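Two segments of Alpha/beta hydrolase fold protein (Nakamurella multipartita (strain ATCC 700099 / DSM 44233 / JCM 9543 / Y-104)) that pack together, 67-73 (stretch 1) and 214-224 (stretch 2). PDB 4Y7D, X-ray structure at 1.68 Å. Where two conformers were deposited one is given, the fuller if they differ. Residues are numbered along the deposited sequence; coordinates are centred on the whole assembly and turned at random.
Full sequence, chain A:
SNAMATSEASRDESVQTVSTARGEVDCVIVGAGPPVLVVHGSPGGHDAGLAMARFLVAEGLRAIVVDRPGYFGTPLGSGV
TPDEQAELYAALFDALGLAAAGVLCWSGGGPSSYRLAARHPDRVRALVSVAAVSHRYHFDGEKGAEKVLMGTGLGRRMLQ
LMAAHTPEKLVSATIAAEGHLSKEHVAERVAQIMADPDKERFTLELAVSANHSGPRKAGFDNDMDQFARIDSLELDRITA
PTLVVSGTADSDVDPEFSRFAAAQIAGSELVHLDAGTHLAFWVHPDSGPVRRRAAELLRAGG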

# COMPACT_ATOMS: atom_id res chain seq x y z
N ASP A 67 -0.28 -9.91 -5.31
CA ASP A 67 -1.49 -9.39 -5.93
C ASP A 67 -2.64 -9.84 -5.03
O ASP A 67 -2.86 -11.02 -4.86
CB ASP A 67 -1.68 -9.93 -7.34
CG ASP A 67 -0.80 -9.27 -8.36
OD1 ASP A 67 -0.89 -8.03 -8.47
OD2 ASP A 67 -0.02 -9.97 -9.09
N ARG A 68 -3.35 -8.90 -4.41
CA ARG A 68 -4.49 -9.27 -3.59
C ARG A 68 -5.60 -9.82 -4.46
O ARG A 68 -5.64 -9.56 -5.68
CB ARG A 68 -4.97 -8.11 -2.72
CG ARG A 68 -3.92 -7.71 -1.66
CD ARG A 68 -4.48 -6.82 -0.57
NE ARG A 68 -4.79 -5.49 -1.11
CZ ARG A 68 -6.01 -5.06 -1.39
NH1 ARG A 68 -6.19 -3.89 -1.94
NH2 ARG A 68 -7.04 -5.84 -1.16
N PRO A 69 -6.47 -10.63 -3.87
CA PRO A 69 -7.59 -11.21 -4.63
C PRO A 69 -8.38 -10.19 -5.44
O PRO A 69 -8.77 -9.14 -4.88
CB PRO A 69 -8.42 -11.86 -3.55
CG PRO A 69 -7.38 -12.35 -2.57
CD PRO A 69 -6.39 -11.21 -2.50
N GLY A 70 -8.61 -10.53 -6.71
CA GLY A 70 -9.30 -9.68 -7.64
C GLY A 70 -8.42 -8.78 -8.45
O GLY A 70 -8.92 -8.09 -9.34
N TYR A 71 -7.11 -8.75 -8.15
CA TYR A 71 -6.17 -8.00 -8.89
C TYR A 71 -5.24 -8.90 -9.68
O TYR A 71 -4.66 -9.88 -9.17
CB TYR A 71 -5.33 -7.16 -7.95
CG TYR A 71 -6.13 -6.11 -7.24
CD1 TYR A 71 -6.44 -4.91 -7.88
CD2 TYR A 71 -6.60 -6.27 -5.92
CE1 TYR A 71 -7.12 -3.92 -7.23
CE2 TYR A 71 -7.32 -5.27 -5.25
CZ TYR A 71 -7.55 -4.09 -5.92
OH TYR A 71 -8.22 -3.06 -5.30
N PHE A 72 -5.09 -8.54 -10.95
CA PHE A 72 -4.30 -9.32 -11.89
C PHE A 72 -4.62 -10.81 -11.77
O PHE A 72 -5.76 -11.18 -11.93
CB PHE A 72 -2.81 -9.01 -11.74
CG PHE A 72 -2.43 -7.60 -12.16
CD1 PHE A 72 -3.02 -7.00 -13.27
CD2 PHE A 72 -1.40 -6.92 -11.51
CE1 PHE A 72 -2.67 -5.70 -13.64
CE2 PHE A 72 -1.01 -5.64 -11.92
CZ PHE A 72 -1.64 -5.05 -13.00
N GLY A 73 -3.61 -11.66 -11.49
CA GLY A 73 -3.86 -13.09 -11.54
C GLY A 73 -4.41 -13.77 -10.30
O GLY A 73 -4.68 -14.99 -10.35
N GLY A 214 -10.19 -2.83 -16.09
CA GLY A 214 -9.61 -4.07 -16.62
C GLY A 214 -9.26 -5.04 -15.52
O GLY A 214 -10.13 -5.42 -14.72
N PRO A 215 -7.99 -5.42 -15.43
CA PRO A 215 -7.65 -6.50 -14.46
C PRO A 215 -7.54 -6.08 -13.01
O PRO A 215 -7.25 -6.91 -12.15
CB PRO A 215 -6.30 -6.99 -14.96
CG PRO A 215 -5.68 -5.76 -15.56
CD PRO A 215 -6.82 -5.01 -16.22
N ARG A 216 -7.74 -4.79 -12.75
CA ARG A 216 -7.86 -4.31 -11.40
C ARG A 216 -9.31 -4.10 -10.96
O ARG A 216 -9.54 -3.81 -9.80
CB ARG A 216 -7.05 -3.05 -11.22
CG ARG A 216 -5.55 -3.17 -11.53
CD ARG A 216 -4.83 -1.89 -11.18
NE ARG A 216 -3.74 -1.52 -12.11
CZ ARG A 216 -2.45 -1.66 -11.84
NH1 ARG A 216 -1.55 -1.27 -12.71
NH2 ARG A 216 -2.05 -2.21 -10.71
N LYS A 217 -10.28 -4.27 -11.84
CA LYS A 217 -11.65 -3.96 -11.48
C LYS A 217 -12.30 -4.84 -10.39
O LYS A 217 -12.94 -4.33 -9.45
CB LYS A 217 -12.53 -3.96 -12.73
CG LYS A 217 -13.95 -3.62 -12.45
CD LYS A 217 -14.74 -3.44 -13.73
CE LYS A 217 -16.24 -3.69 -13.51
NZ LYS A 217 -16.89 -2.78 -12.52
N ALA A 218 -12.12 -6.16 -10.49
CA ALA A 218 -12.76 -7.08 -9.54
C ALA A 218 -12.34 -6.80 -8.12
O ALA A 218 -13.16 -6.76 -7.20
CB ALA A 218 -12.49 -8.54 -9.90
N GLY A 219 -11.03 -6.61 -7.95
CA GLY A 219 -10.47 -6.41 -6.64
C GLY A 219 -10.81 -5.04 -6.09
O GLY A 219 -11.04 -4.88 -4.89
N PHE A 220 -10.85 -4.05 -6.98
CA PHE A 220 -11.18 -2.69 -6.55
C PHE A 220 -12.63 -2.61 -6.07
O PHE A 220 -12.90 -2.10 -4.99
CB PHE A 220 -10.96 -1.70 -7.69
CG PHE A 220 -11.37 -0.29 -7.32
CD1 PHE A 220 -10.61 0.42 -6.42
CD2 PHE A 220 -12.56 0.24 -7.79
CE1 PHE A 220 -10.98 1.69 -6.02
CE2 PHE A 220 -12.96 1.54 -7.41
CZ PHE A 220 -12.15 2.27 -6.54
N ASP A 221 -13.57 -3.14 -6.86
CA ASP A 221 -14.99 -3.16 -6.48
C ASP A 221 -15.21 -3.95 -5.17
O ASP A 221 -15.93 -3.55 -4.27
CB ASP A 221 -15.81 -3.82 -7.59
CG ASP A 221 -15.97 -2.92 -8.81
OD1 ASP A 221 -15.66 -1.72 -8.71
OD2 ASP A 221 -16.45 -3.41 -9.85
N ASN A 222 -14.49 -5.07 -5.06
CA ASN A 222 -14.55 -5.86 -3.84
C ASN A 222 -14.04 -5.07 -2.61
O ASN A 222 -14.66 -5.05 -1.54
CB ASN A 222 -13.70 -7.13 -3.98
CG ASN A 222 -13.78 -7.97 -2.74
OD1 ASN A 222 -14.86 -8.36 -2.35
ND2 ASN A 222 -12.67 -8.21 -2.09
N ASP A 223 -12.93 -4.38 -2.78
CA ASP A 223 -12.35 -3.58 -1.68
C ASP A 223 -13.35 -2.47 -1.27
O ASP A 223 -13.61 -2.22 -0.09
CB ASP A 223 -11.04 -2.93 -2.07
CG ASP A 223 -9.87 -3.87 -2.18
OD1 ASP A 223 -9.93 -5.04 -1.73
OD2 ASP A 223 -8.83 -3.40 -2.74
N MSE A 224 -13.93 -1.81 -2.26
CA MSE A 224 -14.86 -0.71 -1.92
C MSE A 224 -16.05 -1.26 -1.18
O MSE A 224 -16.57 -0.65 -0.22
CB MSE A 224 -15.28 0.08 -3.19
CG MSE A 224 -14.06 0.77 -3.80
SE MSE A 224 -13.02 2.10 -2.74
CE MSE A 224 -11.51 1.04 -2.09
O HOH W 1 -9.93 -7.54 -3.00
O HOH W 2 -9.10 -9.07 -11.89
O HOH W 3 -7.47 -9.94 -13.82

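A loop packs tightly against a helix at least cost when the polar atoms it buries find partners, and the contact between residues 67-73 and 214-224 of this hydrolase-fold protein shows how that is done. The CA-to-CB bond of Asp223 points toward the loop, and its carboxylate is the main side-chain acceptor of the contact. Arg68 meets it side-on in a salt bridge, NH1 lying 2.8 Å from Asp223 OD2 and NH2 3.1 Å from OD1, with both hydrogen bonds nearly straight, at N-H...O angles of 165° and 175°. Asp223 OD2 also accepts from the Tyr71 hydroxyl, with OH to OD2 at 2.7 Å, so one acid serves a buried phenol and two nitrogens of a buried guanidinium, whose NE is satisfied elsewhere in the structure.

Backbone groups fill in between. A type II turn from Arg68 to Tyr71 brings Gly70 against Gly219, their CA atoms 3.6 Å apart. Neither position has room for a side chain: a CB on Gly70 would lie 2.4 Å from Gly219 CA, and one on Gly219 would lie 2.5 Å from Tyr71 CD2. Without it, Gly219 CA sits over the face of the Tyr71 ring, 3.8 Å from its centroid, in a CH-pi contact. Gly219 N gives a weak hydrogen bond to Gly70 O (2.9 Å), while Phe72 N donates a better-aligned one to Pro215 O (3.0 Å).

Gly70 O and Pro215 O, two acceptors 3.5 Å apart, cannot bond to each other; water 2 lies within hydrogen-bonding distance of both, 2.7 Å from Gly70 O and 2.9 Å from Pro215 O. Water 1 lies 2.7 Å from Pro69 O and 2.8 Å from Asp223 OD1, and accepts from Asn222 ND2 (3.0 Å).

At the more exposed end, apolar contact takes over: the edge of the Phe72 ring meets Pro215, CE1 to CG at 3.6 Å. Separately, Phe72 CZ lies over a face of the Arg216 guanidinium, 3.7 Å from NH2.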